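Local coordinates for protein CooJ (Rhodospirillum rubrum, PDB 6HK5) that binds nickel as a histidine-rich dimeric metallochaperone accessory to carbon monoxide dehydrogenase, to which it probably supplies the metal, and is represented by its N-terminal helical domain, at the interface of chains A and B. Coordinates in Å, arbitrary orientation; residue numbers count along the deposited sequence, not the author numbering. Chains: chain A/B, CooJ.

Contact 1: the interface of chains A and B. Residues chain A 54, 57, 60-61; chain B 23, 26, 50, 53-54, 57.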
# COMPACT_ATOMS: atom_id res chain seq x y z
N MSE A 54 16.99 1.32 -0.73
CA MSE A 54 15.83 2.01 -0.16
C MSE A 54 16.20 3.39 0.36
O MSE A 54 15.41 4.32 0.24
CB MSE A 54 15.20 1.18 0.95
CG MSE A 54 14.15 0.22 0.44
SE MSE A 54 12.93 1.13 -0.81
CE MSE A 54 12.11 2.46 0.37
N ALA A 57 16.16 5.54 -2.53
CA ALA A 57 14.80 5.89 -2.90
C ALA A 57 14.25 6.95 -1.95
O ALA A 57 13.56 7.88 -2.38
CB ALA A 57 13.92 4.65 -2.94
N SER A 60 15.46 10.33 -3.02
CA SER A 60 14.84 10.82 -4.25
C SER A 60 13.35 11.09 -4.06
O SER A 60 12.81 12.01 -4.70
CB SER A 60 15.06 9.81 -5.38
OG SER A 60 14.24 8.66 -5.20
N LEU A 61 12.66 10.30 -3.23
CA LEU A 61 11.25 10.59 -2.97
C LEU A 61 11.10 11.86 -2.16
O LEU A 61 10.15 12.63 -2.37
CB LEU A 61 10.60 9.42 -2.24
CG LEU A 61 9.90 8.38 -3.11
CD1 LEU A 61 9.32 7.30 -2.19
CD2 LEU A 61 8.82 9.03 -3.98
N VAL B 23 7.00 -1.35 -2.18
CA VAL B 23 7.70 -0.82 -3.34
C VAL B 23 6.77 -0.83 -4.55
O VAL B 23 6.43 0.21 -5.11
CB VAL B 23 8.96 -1.66 -3.61
CG1 VAL B 23 9.57 -1.31 -4.95
CG2 VAL B 23 9.93 -1.52 -2.46
N HIS B 26 3.63 1.29 -4.13
CA HIS B 26 3.90 2.72 -4.17
C HIS B 26 4.16 3.20 -5.60
O HIS B 26 3.77 4.32 -5.96
CB HIS B 26 5.10 3.03 -3.29
CG HIS B 26 5.72 4.36 -3.57
ND1 HIS B 26 5.29 5.51 -2.96
CD2 HIS B 26 6.74 4.71 -4.38
CE1 HIS B 26 6.01 6.53 -3.38
NE2 HIS B 26 6.90 6.07 -4.25
N ALA B 50 12.83 9.29 -8.75
CA ALA B 50 12.31 8.51 -7.63
C ALA B 50 11.85 7.14 -8.08
O ALA B 50 12.13 6.13 -7.41
CB ALA B 50 11.16 9.24 -6.94
N ASP B 53 14.69 4.79 -8.86
CA ASP B 53 15.28 4.27 -7.62
C ASP B 53 14.40 3.19 -6.99
O ASP B 53 14.92 2.21 -6.43
CB ASP B 53 15.53 5.41 -6.64
CG ASP B 53 16.67 6.33 -7.10
OD1 ASP B 53 17.56 5.88 -7.84
OD2 ASP B 53 16.65 7.51 -6.73
N MSE B 54 13.09 3.34 -7.09
CA MSE B 54 12.20 2.27 -6.61
C MSE B 54 12.47 0.97 -7.35
O MSE B 54 12.54 -0.11 -6.74
CB MSE B 54 10.72 2.64 -6.76
CG MSE B 54 10.13 3.62 -5.73
SE MSE B 54 10.47 3.33 -3.77
CE MSE B 54 10.73 1.47 -3.65
N ALA B 57 15.55 -0.77 -6.00
CA ALA B 57 15.18 -1.38 -4.73
C ALA B 57 14.30 -2.60 -4.96
O ALA B 57 14.45 -3.62 -4.27
CB ALA B 57 14.46 -0.37 -3.84
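A:Met54 and A:Leu61 on helix 42-67 meet helix 41-67 of chain B, the two helices running antiparallel. Here the bent chains of A:Met54 and B:Met54, both selenomethionine, lie aslant across each other, and SE of A:Met54 meets the terminal methyl CE of B:Met54 at 3.6 Å. Each selenium also finds an alanine of the partner: SE of B:Met54 lies 3.8 Å from CB of A:Ala57. At the other end A:Leu61 and B:His26 approach from opposite directions. The two methyls of A:Leu61 come to the NE2-CE1 side of the B:His26 ring, CD1 above its plane and CD2 near it, with CD1 of A:Leu61 3.4 Å from NE2 of B:His26. CD2 rests besides on the methyl of B:Ala50. The side chain of A:Ser60, with chi1 at 73°, turns its OG back to donate a hydrogen bond of 3.0 Å to the carbonyl O of A:Ala57, tilted 26° from the carbonyl plane. The same hydroxyl makes a weak bond to the carboxylate OD2 of B:Asp53. This mostly apolar patch joins the second helices of the two subunits and ties that of chain A to helix 7-33 of chain B, in the core of the dimer.

Contact 2: the interface of chains A and B. Residues chain A 43, 46-47; chain B 9, 12, 16, 63-64, 68.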
# COMPACT_ATOMS: atom_id res chain seq x y z
N LEU A 43 23.06 -14.01 2.79
CA LEU A 43 21.75 -13.37 2.90
C LEU A 43 21.87 -11.95 3.44
O LEU A 43 21.20 -11.03 2.96
CB LEU A 43 20.84 -14.21 3.79
CG LEU A 43 19.44 -13.63 4.00
CD1 LEU A 43 18.77 -13.40 2.65
CD2 LEU A 43 18.60 -14.53 4.89
N LEU A 46 22.90 -9.45 0.64
CA LEU A 46 21.77 -9.13 -0.22
C LEU A 46 20.83 -8.16 0.48
O LEU A 46 20.37 -7.19 -0.14
CB LEU A 46 21.04 -10.41 -0.62
CG LEU A 46 21.69 -11.15 -1.78
CD1 LEU A 46 20.84 -12.34 -2.16
CD2 LEU A 46 21.86 -10.21 -2.97
N ILE A 47 20.61 -8.35 1.78
CA ILE A 47 19.68 -7.50 2.51
C ILE A 47 20.24 -6.10 2.69
O ILE A 47 19.51 -5.11 2.54
CB ILE A 47 19.30 -8.16 3.86
CG1 ILE A 47 18.39 -9.38 3.64
CG2 ILE A 47 18.58 -7.17 4.77
CD1 ILE A 47 18.08 -10.11 4.94
N ARG B 9 14.83 -16.99 9.37
CA ARG B 9 14.90 -16.54 7.98
C ARG B 9 13.51 -16.43 7.37
O ARG B 9 13.29 -15.57 6.51
CB ARG B 9 15.76 -17.51 7.15
CG ARG B 9 17.25 -17.40 7.45
CD ARG B 9 18.02 -18.54 6.82
NE ARG B 9 18.07 -18.46 5.36
CZ ARG B 9 19.18 -18.22 4.67
NH1 ARG B 9 19.14 -18.18 3.35
NH2 ARG B 9 20.33 -18.06 5.31
N LEU B 12 12.06 -12.98 8.53
CA LEU B 12 12.73 -11.99 7.70
C LEU B 12 12.13 -11.96 6.29
O LEU B 12 11.81 -10.89 5.75
CB LEU B 12 14.22 -12.33 7.68
CG LEU B 12 15.30 -11.29 7.44
CD1 LEU B 12 14.86 -9.90 7.86
CD2 LEU B 12 16.52 -11.74 8.22
N LEU B 16 10.37 -8.83 4.25
CA LEU B 16 10.86 -8.37 2.96
C LEU B 16 9.78 -8.50 1.88
O LEU B 16 9.58 -7.59 1.08
CB LEU B 16 12.12 -9.15 2.59
CG LEU B 16 13.24 -8.88 3.62
CD1 LEU B 16 14.22 -10.02 3.67
CD2 LEU B 16 13.95 -7.60 3.26
N ALA B 63 15.95 -10.15 -5.60
CA ALA B 63 17.11 -11.01 -5.43
C ALA B 63 17.07 -11.70 -4.07
O ALA B 63 17.21 -12.92 -3.97
CB ALA B 63 18.41 -10.20 -5.58
N VAL B 64 16.86 -10.91 -3.01
CA VAL B 64 16.76 -11.47 -1.66
C VAL B 64 15.64 -12.51 -1.59
O VAL B 64 15.84 -13.64 -1.13
CB VAL B 64 16.52 -10.35 -0.64
CG1 VAL B 64 16.30 -10.95 0.74
CG2 VAL B 64 17.70 -9.40 -0.62
N LEU B 68 16.41 -16.68 -0.60
CA LEU B 68 15.67 -17.32 0.49
C LEU B 68 14.85 -16.25 1.17
O LEU B 68 15.39 -15.25 1.65
CB LEU B 68 16.57 -18.02 1.51
OXT LEU B 68 13.63 -16.38 1.25
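In this dimer of helical hairpins, packed as an antiparallel four-helix bundle, A:Leu43 buries more surface than any other residue of the patch and lies between B:Arg9 and B:Val64. Its two methyls divide the work. CD2 of A:Leu43 sits over the centre of one face of the B:Arg9 guanidinium, 3.7 Å from CZ of B:Arg9, as the two side chains slide past each other in opposite directions; the flat cation thus offers its face to a methyl. A bend at chi3 (70°) in the arginine chain helps bring that face over the leucine. The other methyl, CD1 of A:Leu43, meets CG1 of B:Val64 at 4.0 Å. B:Val64 works as a wedge, its two branches reaching different neighbours. CG1 of B:Val64 also touches CG1 of A:Ile47 at 3.9 Å, the isoleucine crossing it at about a right angle, and CG2 of B:Val64 presses on CB of A:Leu46 at 3.5 Å, tighter than usual for two carbons. A:Ile47, with CG1 anti to the carbonyl carbon (chi1 -71°) and chi2 extended at 176°, sends its CD1 toward helix 7-33 of chain B. There CD1 of A:Ile47 meets B:Leu12 tip to tip, 3.9 Å from CG of B:Leu12, and lies 4.1 Å from CD1 of B:Leu16.

Contact 3: the interface of chains A and B. Residues chain A 22-23, 26; chain B 18-19, 22.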
# COMPACT_ATOMS: atom_id res chain seq x y z
N HIS A 22 6.31 5.44 7.04
CA HIS A 22 5.98 4.03 7.22
C HIS A 22 7.17 3.13 6.86
O HIS A 22 7.56 2.27 7.65
CB HIS A 22 4.74 3.66 6.40
CG HIS A 22 4.23 2.27 6.68
ND1 HIS A 22 3.68 1.91 7.89
CD2 HIS A 22 4.20 1.16 5.91
CE1 HIS A 22 3.33 0.64 7.86
NE2 HIS A 22 3.64 0.16 6.66
N VAL A 23 7.76 3.32 5.67
CA VAL A 23 8.83 2.41 5.26
C VAL A 23 10.09 2.59 6.09
O VAL A 23 10.89 1.65 6.19
CB VAL A 23 9.15 2.57 3.78
CG1 VAL A 23 7.91 2.28 2.94
CG2 VAL A 23 9.70 3.96 3.50
N HIS A 26 9.88 0.02 8.68
CA HIS A 26 10.25 -1.32 8.19
C HIS A 26 11.75 -1.45 7.93
O HIS A 26 12.33 -2.53 8.11
CB HIS A 26 9.51 -1.66 6.89
CG HIS A 26 8.02 -1.80 7.04
ND1 HIS A 26 7.43 -2.58 8.02
CD2 HIS A 26 7.00 -1.34 6.27
CE1 HIS A 26 6.11 -2.54 7.87
NE2 HIS A 26 5.83 -1.80 6.82
N HIS B 18 6.65 -8.22 2.38
CA HIS B 18 5.78 -7.09 2.64
C HIS B 18 6.39 -5.78 2.16
O HIS B 18 5.67 -4.91 1.65
CB HIS B 18 5.47 -7.00 4.13
CG HIS B 18 4.74 -5.75 4.50
ND1 HIS B 18 3.43 -5.51 4.12
CD2 HIS B 18 5.12 -4.68 5.23
CE1 HIS B 18 3.05 -4.34 4.60
NE2 HIS B 18 4.05 -3.81 5.27
N PHE B 19 7.71 -5.60 2.35
CA PHE B 19 8.41 -4.41 1.87
C PHE B 19 8.38 -4.34 0.35
O PHE B 19 8.21 -3.26 -0.23
CB PHE B 19 9.87 -4.41 2.36
CG PHE B 19 10.47 -3.04 2.53
CD1 PHE B 19 10.21 -2.03 1.61
CD2 PHE B 19 11.28 -2.75 3.61
CE1 PHE B 19 10.74 -0.76 1.77
CE2 PHE B 19 11.82 -1.49 3.77
CZ PHE B 19 11.54 -0.50 2.85
N HIS B 22 5.22 -2.91 -0.61
CA HIS B 22 5.23 -1.45 -0.51
C HIS B 22 5.88 -0.79 -1.72
O HIS B 22 5.43 0.26 -2.19
CB HIS B 22 5.96 -1.03 0.76
CG HIS B 22 5.09 -0.95 1.98
ND1 HIS B 22 3.92 -0.22 2.01
CD2 HIS B 22 5.24 -1.49 3.21
CE1 HIS B 22 3.38 -0.32 3.21
NE2 HIS B 22 4.16 -1.09 3.96
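Imidazoles of A:His22, A:His26, B:His18 and B:His22 gather where the first helices of the two chains meet, a likely case of a metal site shared across a dimer interface. His22 and His26 are nickel ligands of this protein; B:His18 may belong to the same site, and the crowding of ring nitrogens is consistent with a shared metal ion, although the histidines alone do not fix each bond. NE2 of A:His26 lies 3.1 Å from NE2 of B:His18, at the edge and in the plane of the B:His18 ring. The NE2-CD2 edge of B:His18 thus points at the face of A:His26, their planes 82° apart. The pair of His22 residues repeats the theme at 69°, the edge of the A:His22 ring turned toward the face of B:His22. A:His26 also passes across B:His22, CD2 of A:His26 lying 3.5 Å from CD2 of B:His22. An alanine in place of A:His26 removes the imidazole, which would probably weaken nickel binding and leave the B:His18 edge without the ring face it meets. Behind the rings, B:Phe19 supports the stem of A:His26, whose chi1 of -66° swings the imidazole toward B:His18. CE2 of B:Phe19 rests 3.9 Å from CB of A:His26, and CZ of B:Phe19 lies 4.0 Å from CB of A:Val23.

Contact 3 lies about 11 Å from contact 1 and about 14 Å from contact 2, while contacts 1 and 2 are about 18 Å apart, all measured between C-alpha centres. Helix 42-67 of chain A and helix 41-67 of chain B serve contacts 1 and 2, and helix 7-33 of chain B runs through all three. The histidine at position 26 appears in both contact 1 and contact 3, turned in chain B toward A:Leu61 (chi1 163°) but in chain A toward the histidine cluster (-66°). Thus the broadly two-fold dimer is locally asymmetric near its metal site, and the packing of contacts 1 and 2 probably supports that site.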